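EscN (Escherichia coli O127:H6, PDB 2OBL) belongs to the ATP synthase alpha/beta family, has a P-loop NTPase-type fold and is a component of the type III secretion system. Local coordinates at residues Gly71-Ile76 against Ala217-Leu222; Met90-Ala95 against Leu163-Ser168; His243-Arg248 against Gly262-Arg267; Ala144-Thr149 against Pro201-Arg206; Gln53-Gly58 against Ala95-Ile100. The protein carries 1 engineered substitution. All coordinates share one frame; numbering follows the deposited sequence. Where two conformers were deposited one is given.

Contact 1: residues Gly71-Ile76 against Ala217-Leu222; sequences GQRIGI and AIYTVL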
# COMPACT_ATOMS: atom_id res chain seq x y z
N GLY A 71 -3.09 -3.07 11.45
CA GLY A 71 -4.00 -1.93 11.63
C GLY A 71 -3.43 -0.59 11.18
O GLY A 71 -4.06 0.44 11.34
N GLN A 72 -2.22 -0.61 10.62
CA GLN A 72 -1.58 0.58 10.10
C GLN A 72 -2.30 1.08 8.85
O GLN A 72 -2.89 0.28 8.11
CB GLN A 72 -0.14 0.26 9.72
CG GLN A 72 0.78 1.44 9.62
CD GLN A 72 2.18 1.04 9.22
OE1 GLN A 72 2.43 -0.12 8.90
NE2 GLN A 72 3.09 2.01 9.20
N ARG A 73 -2.27 2.40 8.65
CA ARG A 73 -2.60 3.02 7.36
C ARG A 73 -1.30 3.40 6.66
O ARG A 73 -0.49 4.16 7.20
CB ARG A 73 -3.47 4.27 7.55
CG ARG A 73 -4.92 3.98 7.98
CD ARG A 73 -5.01 3.77 9.47
NE ARG A 73 -4.28 4.83 10.17
CZ ARG A 73 -4.79 6.02 10.49
NH1 ARG A 73 -6.07 6.29 10.23
NH2 ARG A 73 -4.04 6.92 11.10
N ILE A 74 -1.08 2.83 5.48
CA ILE A 74 0.20 2.95 4.78
C ILE A 74 -0.04 3.54 3.40
O ILE A 74 -0.97 3.13 2.72
CB ILE A 74 0.81 1.54 4.57
CG1 ILE A 74 0.95 0.81 5.91
CG2 ILE A 74 2.12 1.60 3.78
CD1 ILE A 74 0.75 -0.70 5.81
N GLY A 75 0.79 4.49 2.99
CA GLY A 75 0.67 5.03 1.64
C GLY A 75 1.81 4.52 0.76
O GLY A 75 2.94 4.38 1.23
N ILE A 76 1.52 4.25 -0.50
CA ILE A 76 2.59 3.98 -1.47
C ILE A 76 2.48 5.08 -2.52
O ILE A 76 1.44 5.22 -3.17
CB ILE A 76 2.44 2.60 -2.15
CG1 ILE A 76 2.58 1.48 -1.10
CG2 ILE A 76 3.48 2.46 -3.29
CD1 ILE A 76 2.37 0.06 -1.68
N ALA A 217 -4.45 -1.08 5.99
CA ALA A 217 -4.84 -0.51 4.72
C ALA A 217 -3.64 0.09 4.00
O ALA A 217 -2.80 0.72 4.63
CB ALA A 217 -5.93 0.53 4.92
N ILE A 218 -3.59 -0.13 2.70
CA ILE A 218 -2.58 0.48 1.85
C ILE A 218 -3.29 1.32 0.82
O ILE A 218 -4.15 0.81 0.09
CB ILE A 218 -1.77 -0.60 1.14
CG1 ILE A 218 -0.88 -1.35 2.14
CG2 ILE A 218 -0.93 -0.02 0.02
CD1 ILE A 218 -0.22 -2.60 1.51
N TYR A 219 -2.92 2.60 0.76
CA TYR A 219 -3.52 3.57 -0.18
C TYR A 219 -2.45 4.05 -1.14
O TYR A 219 -1.39 4.52 -0.71
CB TYR A 219 -4.07 4.77 0.60
CG TYR A 219 -5.07 4.40 1.66
CD1 TYR A 219 -6.42 4.26 1.35
CD2 TYR A 219 -4.66 4.16 2.98
CE1 TYR A 219 -7.35 3.90 2.31
CE2 TYR A 219 -5.59 3.80 3.96
CZ TYR A 219 -6.93 3.68 3.62
OH TYR A 219 -7.83 3.32 4.57
N THR A 220 -2.69 3.94 -2.44
CA THR A 220 -1.68 4.47 -3.38
C THR A 220 -1.98 5.91 -3.78
O THR A 220 -3.14 6.32 -3.90
CB THR A 220 -1.50 3.62 -4.64
OG1 THR A 220 -2.67 3.72 -5.46
CG2 THR A 220 -1.23 2.15 -4.27
N VAL A 221 -0.91 6.65 -3.98
CA VAL A 221 -0.94 8.03 -4.41
C VAL A 221 -0.13 8.09 -5.71
O VAL A 221 1.05 7.69 -5.75
CB VAL A 221 -0.31 8.97 -3.36
CG1 VAL A 221 -0.25 10.42 -3.90
CG2 VAL A 221 -1.09 8.88 -2.03
N LEU A 222 -0.77 8.56 -6.77
CA LEU A 222 -0.18 8.48 -8.11
C LEU A 222 0.46 9.82 -8.37
O LEU A 222 -0.21 10.86 -8.28
CB LEU A 222 -1.26 8.21 -9.15
CG LEU A 222 -2.07 6.94 -8.92
CD1 LEU A 222 -2.88 6.61 -10.18
CD2 LEU A 222 -1.19 5.75 -8.48
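Ile74 O accepts the shortest hydrogen bond between residues 71-76 and 217-222: Tyr219 N reaches it over 2.8 Å. The same oxygen takes a CH...O contact from Ile218 CA at 3.2 Å, a pairing repeated at Ile76 O, which meets Val221 N and Thr220 CA. Ile74 N answers by donating to Ala217 O over 2.9 Å, and the ladder carries on through Ile76 N to Tyr219 O. On the sheet face bearing Ile74, Ile76 and Ile218, the two branches of Ile218 serve different partners. Its CG2 lies 3.7 Å from Ile76 CD1, whereas its CG1 meets Ile74 CD1 at 4.1 Å. On the other face Arg73 runs beside Tyr219, its CG at the ring edge, 4.1 Å from CE2. A bend at chi2 (83°) then carries CD onward, and the guanidinium ends in a salt bridge with Asp241. Strand 214-222 lies between strand 73-78 and strand 161-167, while strand 242-245 pairs with the far side of 73-78. Helix 84-94 covers the isoleucine face, with Ile91 touching both Ile76 and Ile218.

Contact 2: residues Met90-Ala95 against Leu163-Ser168; sequences MICNGA and LLMMDS. With IMD (imidazole), chain D.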
# COMPACT_ATOMS: atom_id res chain seq x y z
N MET A 90 3.02 -8.25 -5.55
CA MET A 90 3.88 -8.97 -4.62
C MET A 90 3.28 -8.95 -3.23
O MET A 90 3.30 -9.94 -2.49
CB MET A 90 5.26 -8.33 -4.57
CG MET A 90 6.10 -8.63 -5.78
SD MET A 90 7.69 -7.79 -5.64
CE MET A 90 8.28 -8.41 -4.08
N ILE A 91 2.74 -7.79 -2.87
CA ILE A 91 2.14 -7.62 -1.55
C ILE A 91 0.90 -8.50 -1.38
O ILE A 91 0.75 -9.18 -0.37
CB ILE A 91 1.81 -6.12 -1.25
CG1 ILE A 91 3.11 -5.30 -1.10
CG2 ILE A 91 1.00 -6.05 0.04
CD1 ILE A 91 2.89 -3.77 -1.11
N CYS A 92 0.00 -8.48 -2.37
CA CYS A 92 -1.20 -9.31 -2.30
C CYS A 92 -0.84 -10.79 -2.16
O CYS A 92 -1.48 -11.52 -1.41
CB CYS A 92 -2.10 -9.10 -3.52
SG CYS A 92 -2.94 -7.50 -3.60
N ASN A 93 0.20 -11.22 -2.87
CA ASN A 93 0.57 -12.63 -2.88
C ASN A 93 1.39 -13.04 -1.66
O ASN A 93 1.42 -14.21 -1.29
CB ASN A 93 1.33 -12.95 -4.16
CG ASN A 93 0.45 -12.84 -5.39
OD1 ASN A 93 -0.75 -13.06 -5.32
ND2 ASN A 93 1.06 -12.51 -6.52
N GLY A 94 2.07 -12.06 -1.05
CA GLY A 94 2.98 -12.33 0.04
C GLY A 94 2.46 -11.96 1.42
O GLY A 94 2.97 -12.46 2.42
N ALA A 95 1.45 -11.09 1.48
CA ALA A 95 1.03 -10.52 2.77
C ALA A 95 0.37 -11.53 3.70
O ALA A 95 -0.33 -12.46 3.26
CB ALA A 95 0.12 -9.31 2.56
N LEU A 163 -6.57 -7.12 4.70
CA LEU A 163 -5.77 -6.10 4.01
C LEU A 163 -6.67 -5.36 3.04
O LEU A 163 -7.20 -5.96 2.10
CB LEU A 163 -4.59 -6.74 3.26
CG LEU A 163 -3.81 -5.79 2.34
CD1 LEU A 163 -3.25 -4.62 3.12
CD2 LEU A 163 -2.70 -6.52 1.56
N LEU A 164 -6.86 -4.07 3.28
CA LEU A 164 -7.59 -3.21 2.34
C LEU A 164 -6.55 -2.52 1.47
O LEU A 164 -5.65 -1.85 1.98
CB LEU A 164 -8.40 -2.17 3.11
CG LEU A 164 -9.07 -1.06 2.28
CD1 LEU A 164 -10.12 -1.67 1.31
CD2 LEU A 164 -9.72 -0.06 3.22
N MET A 165 -6.67 -2.68 0.16
CA MET A 165 -5.68 -2.09 -0.73
C MET A 165 -6.39 -1.25 -1.78
O MET A 165 -7.14 -1.78 -2.61
CB MET A 165 -4.80 -3.18 -1.38
CG MET A 165 -3.83 -2.62 -2.42
SD MET A 165 -2.74 -3.84 -3.24
CE MET A 165 -1.64 -4.31 -1.92
N MET A 166 -6.16 0.05 -1.74
CA MET A 166 -6.89 0.97 -2.59
C MET A 166 -5.94 1.60 -3.60
O MET A 166 -5.07 2.38 -3.22
CB MET A 166 -7.57 2.05 -1.75
CG MET A 166 -8.31 3.05 -2.64
SD MET A 166 -9.14 4.35 -1.73
CE MET A 166 -9.94 3.39 -0.47
N ASP A 167 -6.12 1.26 -4.87
CA ASP A 167 -5.29 1.78 -5.94
C ASP A 167 -6.26 2.50 -6.89
O ASP A 167 -6.85 1.85 -7.76
CB ASP A 167 -4.59 0.60 -6.66
CG ASP A 167 -3.54 1.04 -7.69
OD1 ASP A 167 -2.91 2.11 -7.53
OD2 ASP A 167 -3.33 0.30 -8.67
N SER A 168 -6.46 3.81 -6.72
CA SER A 168 -5.64 4.69 -5.88
C SER A 168 -6.51 5.70 -5.15
O SER A 168 -7.61 6.01 -5.59
CB SER A 168 -4.70 5.49 -6.78
OG SER A 168 -5.44 6.26 -7.73
N1 IMD D . -7.02 -0.10 -11.65
C2 IMD D . -6.47 0.38 -10.51
N3 IMD D . -5.25 -0.20 -10.38
C4 IMD D . -5.03 -1.04 -11.42
C5 IMD D . -6.16 -0.98 -12.22
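Met165 reaches from its strand to the helix and meets two residues there. Its SD sits 3.7 Å from Cys92 SG, a plain van der Waals approach of two sulfurs, and its terminal CE lies 3.7 Å from Ile91 CG2. The side chain is extended through chi1 and chi2 and bends only at chi3 (-70°), which turns CE back against the isoleucine. One step along the same strand face, Leu163 CD2 fits between Ile91 CG2 at 4.0 Å and Ala95 CB at 4.1 Å, crossing the isoleucine at about a right angle. The contact is wholly apolar and buried, and the helix and strand run nearly antiparallel, at 166°.

This is a helix packed on a parallel sheet in the P-loop NTPase manner. Helix 84-94 starts at a sequence that fits a Walker A motif, and the run of hydrophobic residues ending in Asp167 is consistent with a Walker B strand. Further out, Cys92 is backed by Ile100 and Leu102 of strand 99-105, and Met165 also touches Leu102.

At the strand's end the chemistry turns polar. Asp167 OD2 accepts a nearly straight bond (167°) from N3 of an imidazole, probably brought by the crystallisation liquor, at 2.6 Å. The same oxygen makes a salt bridge with Lys84, and OD1 is hydrogen-bonded to Thr220 OG1. A cis peptide joins Asp167 to Ser168, whose OG caps the following helix by bonding to Arg171 N.

Contact 3: residues His243-Arg248 against Gly262-Arg267; sequences HIVLTR and GLSASR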
# COMPACT_ATOMS: atom_id res chain seq x y z
N HIS A 243 4.80 5.40 4.99
CA HIS A 243 4.76 5.70 3.58
C HIS A 243 5.95 5.07 2.87
O HIS A 243 7.09 5.08 3.38
CB HIS A 243 4.69 7.22 3.35
CG HIS A 243 5.84 7.97 3.92
ND1 HIS A 243 5.93 8.28 5.26
CD2 HIS A 243 6.96 8.46 3.35
CE1 HIS A 243 7.07 8.91 5.49
NE2 HIS A 243 7.71 9.04 4.34
N ILE A 244 5.66 4.51 1.70
CA ILE A 244 6.65 3.85 0.88
C ILE A 244 6.73 4.66 -0.40
O ILE A 244 5.72 4.86 -1.08
CB ILE A 244 6.20 2.43 0.53
CG1 ILE A 244 6.02 1.60 1.80
CG2 ILE A 244 7.17 1.76 -0.43
CD1 ILE A 244 7.27 1.51 2.65
N VAL A 245 7.93 5.09 -0.77
CA VAL A 245 8.08 5.95 -1.94
C VAL A 245 8.87 5.25 -3.03
O VAL A 245 9.99 4.80 -2.79
CB VAL A 245 8.79 7.25 -1.56
CG1 VAL A 245 9.04 8.10 -2.82
CG2 VAL A 245 7.96 8.01 -0.52
N LEU A 246 8.29 5.18 -4.23
CA LEU A 246 8.99 4.59 -5.37
C LEU A 246 9.50 5.71 -6.25
O LEU A 246 8.82 6.73 -6.41
CB LEU A 246 8.04 3.72 -6.20
CG LEU A 246 7.21 2.71 -5.43
CD1 LEU A 246 6.48 1.74 -6.40
CD2 LEU A 246 8.09 1.93 -4.46
N THR A 247 10.67 5.53 -6.85
CA THR A 247 11.27 6.60 -7.64
C THR A 247 11.65 6.17 -9.03
O THR A 247 12.06 5.02 -9.25
CB THR A 247 12.53 7.18 -6.96
OG1 THR A 247 13.54 6.16 -6.88
CG2 THR A 247 12.21 7.72 -5.57
N ARG A 248 11.52 7.10 -9.97
CA ARG A 248 11.99 6.90 -11.34
C ARG A 248 13.49 6.60 -11.36
O ARG A 248 13.96 5.77 -12.13
CB ARG A 248 11.67 8.12 -12.20
CG ARG A 248 12.00 7.96 -13.68
CD ARG A 248 11.08 8.81 -14.55
NE ARG A 248 9.73 8.25 -14.58
CZ ARG A 248 8.67 8.81 -14.00
NH1 ARG A 248 8.81 9.96 -13.34
NH2 ARG A 248 7.48 8.23 -14.06
N GLY A 262 15.34 6.10 2.00
CA GLY A 262 15.54 7.34 2.75
C GLY A 262 14.32 8.25 2.72
O GLY A 262 14.16 9.11 3.60
N LEU A 263 13.46 8.05 1.73
CA LEU A 263 12.22 8.85 1.59
C LEU A 263 11.02 8.13 2.16
O LEU A 263 9.90 8.65 2.17
CB LEU A 263 11.94 9.14 0.12
CG LEU A 263 12.92 10.09 -0.54
CD1 LEU A 263 12.61 10.17 -2.03
CD2 LEU A 263 12.81 11.45 0.13
N SER A 264 11.24 6.91 2.63
CA SER A 264 10.14 6.08 3.11
C SER A 264 10.23 6.03 4.62
O SER A 264 11.28 6.36 5.18
CB SER A 264 10.22 4.66 2.52
OG SER A 264 10.10 4.69 1.10
N ALA A 265 9.15 5.64 5.28
CA ALA A 265 9.18 5.51 6.73
C ALA A 265 8.05 4.63 7.24
O ALA A 265 7.03 4.47 6.59
CB ALA A 265 9.12 6.90 7.40
N SER A 266 8.27 4.03 8.40
CA SER A 266 7.18 3.40 9.12
C SER A 266 7.15 3.98 10.51
O SER A 266 8.10 3.78 11.28
CB SER A 266 7.40 1.89 9.23
OG SER A 266 6.43 1.36 10.10
N ARG A 267 6.07 4.68 10.85
CA ARG A 267 5.95 5.29 12.18
C ARG A 267 5.73 4.24 13.27
O ARG A 267 5.83 4.56 14.46
CB ARG A 267 4.82 6.32 12.24
CG ARG A 267 4.98 7.50 11.31
CD ARG A 267 3.89 8.54 11.56
NE ARG A 267 4.07 9.23 12.84
CZ ARG A 267 4.68 10.41 12.96
NH1 ARG A 267 5.16 11.02 11.89
NH2 ARG A 267 4.80 10.98 14.15
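A short antiparallel pair at the margin of an otherwise mainly parallel sheet brings His243 and Ala265 together. The two residues exchange backbone hydrogen bonds of 2.9 Å each, from His243 N to Ala265 O and from Ala265 N to His243 O, and so form a hydrogen-bonded antiparallel bridge. The imidazole is folded back over its partner. With chi1 at 59°, CG lies between the backbone N and the carbonyl carbon, and Ala265 N comes to stand 3.8 Å above the ring plane, over its centre. Ala265 CB approaches the same ring at CE1, 3.4 Å away, while Leu263 O lies at the ring edge, near its plane.

One step further, the strand pairing gives way to a side chain. Val245 N donates over 2.9 Å to Ser264 OG, with an N-H...O angle of 164°, so a serine hydroxyl takes the place that a strand carbonyl would fill. That hydroxyl is in turn hydrogen-bonded to Asp260 O, tying the loop at Asp260 to the strand. Strand 242-245 has this antiparallel neighbour on one side and the parallel strand 73-78 on the other. Apolar contact continues where Val245 CB meets Leu263 CB at 4.0 Å. Beyond the pairing both segments run towards helices: Thr247 is an N-cap, its OG1 bonded to Leu250 N, and Ser266 OG bonds to Thr67 O and more weakly to Val268 N and Met269 N.

Contact 4: residues Ala144-Thr149 against Pro201-Arg206; sequences AAFTAT and PKLLER
Phe146 and Leu203 both hold CG anti to the carbonyl carbon; in Leu203 chi1 (-83°) sets CG, and chi2 (164°) then carries the delta carbons on, so that CD2 lies over the phenylalanine ring. Leu203 CD2 stands 3.9 Å from the ring centroid and only 13° off the normal, a clear CH-pi contact, with the two side chains crossing at about a right angle. Its other methyl, CD1, rests 4.2 Å from Ala145 CB. Arg206 arrives differently: a bend at chi3 turns NE, and the guanidinium beyond it brings NH1 to the edge of the same ring, 3.8 Å from Phe146 CD1.

Thr149 divides its two branches between polar and apolar duties. CG2 lies over one face of the Arg206 guanidinium, offset toward the rim, 3.5 Å from NE. OG1 turns back along its own helix and donates to Ala145 O over 2.8 Å, so that this carbonyl is gripped from opposite faces by the hydroxyl and by Thr149 N. Here two helices flanking one side of a P-loop-type sheet pack on each other, helix 138-156 against helix 194-204, and helix 169-182 adds Tyr172 against Ala145, Phe146 and Leu203. A water links the pair where no direct polar bond does, donating to Thr149 OG1 at 2.9 Å and to Leu203 O at 2.8 Å.

The buried charge of Arg206 finds its counterpart in Glu153 through a salt bridge from NE. NH1 is hydrogen-bonded to Leu38 O and NH2 to Thr150 OG1, bonds that together would limit rotation of the guanidinium.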
# COMPACT_ATOMS: atom_id res chain seq x y z
N ALA A 144 -16.75 3.46 -4.84
CA ALA A 144 -15.92 2.25 -4.74
C ALA A 144 -15.05 2.24 -3.50
O ALA A 144 -14.83 1.20 -2.90
CB ALA A 144 -15.06 2.06 -5.99
N ALA A 145 -14.53 3.41 -3.11
CA ALA A 145 -13.68 3.51 -1.95
C ALA A 145 -14.46 3.13 -0.67
O ALA A 145 -13.92 2.47 0.23
CB ALA A 145 -13.14 4.92 -1.82
N PHE A 146 -15.70 3.58 -0.59
CA PHE A 146 -16.54 3.30 0.58
C PHE A 146 -17.02 1.86 0.55
O PHE A 146 -17.03 1.19 1.58
CB PHE A 146 -17.72 4.27 0.63
CG PHE A 146 -17.31 5.69 0.87
CD1 PHE A 146 -17.30 6.21 2.16
CD2 PHE A 146 -16.94 6.52 -0.20
CE1 PHE A 146 -16.91 7.53 2.40
CE2 PHE A 146 -16.54 7.83 0.03
CZ PHE A 146 -16.53 8.34 1.33
N THR A 147 -17.39 1.37 -0.62
CA THR A 147 -17.79 -0.02 -0.78
C THR A 147 -16.69 -0.97 -0.31
O THR A 147 -16.93 -1.89 0.49
CB THR A 147 -18.13 -0.32 -2.24
OG1 THR A 147 -19.35 0.35 -2.58
CG2 THR A 147 -18.26 -1.82 -2.49
N ALA A 148 -15.48 -0.73 -0.79
CA ALA A 148 -14.33 -1.52 -0.37
C ALA A 148 -14.13 -1.47 1.14
O ALA A 148 -13.91 -2.49 1.79
CB ALA A 148 -13.08 -1.03 -1.10
N THR A 149 -14.22 -0.28 1.70
CA THR A 149 -13.99 -0.10 3.13
C THR A 149 -15.05 -0.86 3.94
O THR A 149 -14.73 -1.54 4.92
CB THR A 149 -13.92 1.40 3.52
OG1 THR A 149 -12.87 2.04 2.77
CG2 THR A 149 -13.61 1.56 5.03
N PRO A 201 -9.90 11.75 5.97
CA PRO A 201 -9.73 11.13 7.28
C PRO A 201 -10.89 10.21 7.66
O PRO A 201 -10.69 9.24 8.40
CB PRO A 201 -9.63 12.33 8.23
CG PRO A 201 -10.27 13.46 7.51
CD PRO A 201 -10.03 13.21 6.05
N LYS A 202 -12.07 10.48 7.14
CA LYS A 202 -13.23 9.63 7.43
C LYS A 202 -13.02 8.23 6.86
O LYS A 202 -13.33 7.24 7.51
CB LYS A 202 -14.51 10.25 6.87
CG LYS A 202 -14.91 11.53 7.57
CD LYS A 202 -16.40 11.66 7.65
CE LYS A 202 -16.81 12.67 8.71
NZ LYS A 202 -18.21 12.42 9.16
N LEU A 203 -12.48 8.15 5.64
CA LEU A 203 -12.12 6.87 5.05
C LEU A 203 -10.98 6.17 5.78
O LEU A 203 -11.05 4.99 6.10
CB LEU A 203 -11.71 7.04 3.59
CG LEU A 203 -12.84 7.09 2.57
CD1 LEU A 203 -12.31 7.66 1.25
CD2 LEU A 203 -13.45 5.71 2.35
N LEU A 204 -9.90 6.90 6.03
CA LEU A 204 -8.71 6.29 6.59
C LEU A 204 -8.90 5.87 8.03
O LEU A 204 -8.30 4.89 8.50
CB LEU A 204 -7.49 7.22 6.45
CG LEU A 204 -6.69 7.00 5.17
CD1 LEU A 204 -7.54 7.20 3.93
CD2 LEU A 204 -5.45 7.91 5.15
N GLU A 205 -9.76 6.60 8.74
CA GLU A 205 -9.97 6.32 10.15
C GLU A 205 -10.76 5.02 10.35
O GLU A 205 -10.83 4.51 11.46
CB GLU A 205 -10.62 7.51 10.86
CG GLU A 205 -9.69 8.73 11.00
CD GLU A 205 -10.30 9.86 11.82
OE1 GLU A 205 -11.34 9.63 12.47
OE2 GLU A 205 -9.73 10.99 11.83
N ARG A 206 -11.33 4.48 9.27
CA ARG A 206 -12.03 3.20 9.36
C ARG A 206 -11.12 1.97 9.36
O ARG A 206 -11.50 0.90 9.82
CB ARG A 206 -13.12 3.10 8.29
CG ARG A 206 -14.27 4.04 8.57
CD ARG A 206 -15.16 4.23 7.37
NE ARG A 206 -15.97 3.06 7.08
CZ ARG A 206 -16.86 3.01 6.09
NH1 ARG A 206 -17.02 4.08 5.30
NH2 ARG A 206 -17.57 1.92 5.89
O HOH W 1 -10.52 3.33 3.94

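Contact 5: residues Gln53-Gly58 against Ala95-Ile100; sequences QPFILG and ASADII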
# COMPACT_ATOMS: atom_id res chain seq x y z
N GLN A 53 1.70 -5.26 16.65
CA GLN A 53 2.07 -6.53 16.02
C GLN A 53 2.53 -6.27 14.59
O GLN A 53 1.95 -5.43 13.92
CB GLN A 53 0.86 -7.47 15.99
CG GLN A 53 0.32 -7.86 17.35
CD GLN A 53 1.26 -8.79 18.09
OE1 GLN A 53 2.19 -9.33 17.51
NE2 GLN A 53 1.01 -8.96 19.38
N PRO A 54 3.56 -6.98 14.12
CA PRO A 54 3.99 -6.73 12.75
C PRO A 54 3.00 -7.27 11.71
O PRO A 54 2.33 -8.29 11.95
CB PRO A 54 5.33 -7.48 12.65
CG PRO A 54 5.27 -8.52 13.68
CD PRO A 54 4.38 -8.02 14.79
N PHE A 55 2.88 -6.56 10.59
CA PHE A 55 2.09 -7.01 9.46
C PHE A 55 3.05 -7.31 8.34
O PHE A 55 3.71 -6.41 7.82
CB PHE A 55 1.08 -5.95 9.03
CG PHE A 55 0.20 -6.38 7.89
CD1 PHE A 55 -0.92 -7.16 8.12
CD2 PHE A 55 0.50 -6.02 6.60
CE1 PHE A 55 -1.75 -7.57 7.06
CE2 PHE A 55 -0.31 -6.42 5.53
CZ PHE A 55 -1.42 -7.20 5.77
N ILE A 56 3.15 -8.59 8.00
CA ILE A 56 4.16 -9.05 7.05
C ILE A 56 3.65 -8.90 5.61
O ILE A 56 2.55 -9.34 5.29
CB ILE A 56 4.57 -10.52 7.37
CG1 ILE A 56 5.05 -10.63 8.81
CG2 ILE A 56 5.64 -11.02 6.41
CD1 ILE A 56 5.02 -12.05 9.36
N LEU A 57 4.45 -8.27 4.75
CA LEU A 57 4.06 -8.06 3.36
C LEU A 57 4.68 -9.09 2.40
O LEU A 57 4.19 -9.29 1.29
CB LEU A 57 4.48 -6.65 2.90
CG LEU A 57 3.81 -5.45 3.57
CD1 LEU A 57 4.14 -4.18 2.80
CD2 LEU A 57 2.31 -5.63 3.65
N GLY A 58 5.77 -9.71 2.83
CA GLY A 58 6.52 -10.60 1.96
C GLY A 58 7.37 -9.81 0.98
O GLY A 58 7.62 -10.25 -0.14
N ALA A 95 1.45 -11.09 1.48
CA ALA A 95 1.03 -10.52 2.77
C ALA A 95 0.37 -11.53 3.70
O ALA A 95 -0.33 -12.46 3.26
CB ALA A 95 0.12 -9.31 2.56
N SER A 96 0.58 -11.34 5.00
CA SER A 96 -0.08 -12.18 6.00
C SER A 96 -1.48 -11.68 6.31
O SER A 96 -1.76 -11.19 7.41
CB SER A 96 0.76 -12.27 7.27
OG SER A 96 1.91 -13.08 7.05
N ALA A 97 -2.37 -11.79 5.33
CA ALA A 97 -3.74 -11.35 5.48
C ALA A 97 -4.67 -12.53 5.21
O ALA A 97 -4.39 -13.34 4.33
CB ALA A 97 -4.04 -10.22 4.51
N ASP A 98 -5.75 -12.61 5.97
CA ASP A 98 -6.75 -13.67 5.80
C ASP A 98 -7.61 -13.37 4.58
O ASP A 98 -8.04 -14.27 3.86
CB ASP A 98 -7.66 -13.73 7.03
CG ASP A 98 -6.92 -14.12 8.29
OD1 ASP A 98 -5.93 -14.87 8.21
OD2 ASP A 98 -7.35 -13.69 9.38
N ILE A 99 -7.86 -12.08 4.39
CA ILE A 99 -8.75 -11.59 3.34
C ILE A 99 -8.17 -10.31 2.77
O ILE A 99 -7.72 -9.45 3.52
CB ILE A 99 -10.12 -11.22 3.93
CG1 ILE A 99 -10.76 -12.43 4.63
CG2 ILE A 99 -11.05 -10.64 2.86
CD1 ILE A 99 -11.37 -13.42 3.68
N ILE A 100 -8.20 -10.17 1.45
CA ILE A 100 -7.76 -8.94 0.80
C ILE A 100 -8.95 -8.31 0.11
O ILE A 100 -9.66 -8.96 -0.66
CB ILE A 100 -6.65 -9.20 -0.25
CG1 ILE A 100 -5.45 -9.90 0.38
CG2 ILE A 100 -6.20 -7.88 -0.88
CD1 ILE A 100 -4.50 -10.49 -0.64
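Phe55 presents its ring tip to the chain that leaves helix 84-94. Its CG is anti to the backbone N (chi1 -178°), and the ring reaches across so that Ala97 CB lies at its edge, near the plane, 4.2 Å from CZ. Ala95 CB comes to the same CZ obliquely, at 4.1 Å, and Ser96 O approaches CE1 at 3.6 Å. The one ring thus touches three consecutive residues.

Beside it, Ile56 and Ser96 meet through both side chain and backbone. Ser96 OG packs on Ile56 CB at 3.7 Å, and Ser96 N donates to Ile56 O over 2.8 Å with an angle of 161°. Ile56 O also receives a CH...O contact from Ala95 CA at 3.2 Å, so one carbonyl meets two successive residues of the other segment. Leu57 adds a looser touch, its CD2 lying 4.4 Å from Ala95 CB.

Outside the pair, Asp63 accepts bonds from Leu57 N and Gly58 N, holding the end of residues 53-58, while Tyr335 of helix 335-345 touches Ile56. Leu163 of strand 161-167 also touches Phe55 and Ala97.

Ser96 is the centre of an inverse gamma turn, closed by a weak bond from Ala97 N to Ala95 O. That turn lies in the short link by which helix 84-94 passes into strand 99-105, the second half of a beta-alpha-beta crossover of the P-loop NTPase fold.

Four of the five contacts reach one mixed sheet, and contact 1 lies nearest the centre of the chain, about 4 Å from it. Contact 2 joins it through Ile218 N and Leu164 O at 2.8 Å, and contact 3 through Ile244 N and Gly75 O, also 2.8 Å. Near the probable Walker A loop, Thr220 OG1 of contact 1 meets Asp167 OD1 of contact 2 at 2.6 Å. Contact 4 touches contact 1 by way of Arg73 NH1 and Leu204 O, 3.1 Å apart. Contact 5 shares Ala95 with contact 2, just past the C-terminal end of helix 84-94. The calcium ion, at Asn229 and Asp234, is about 9 Å from the side chain of Val221.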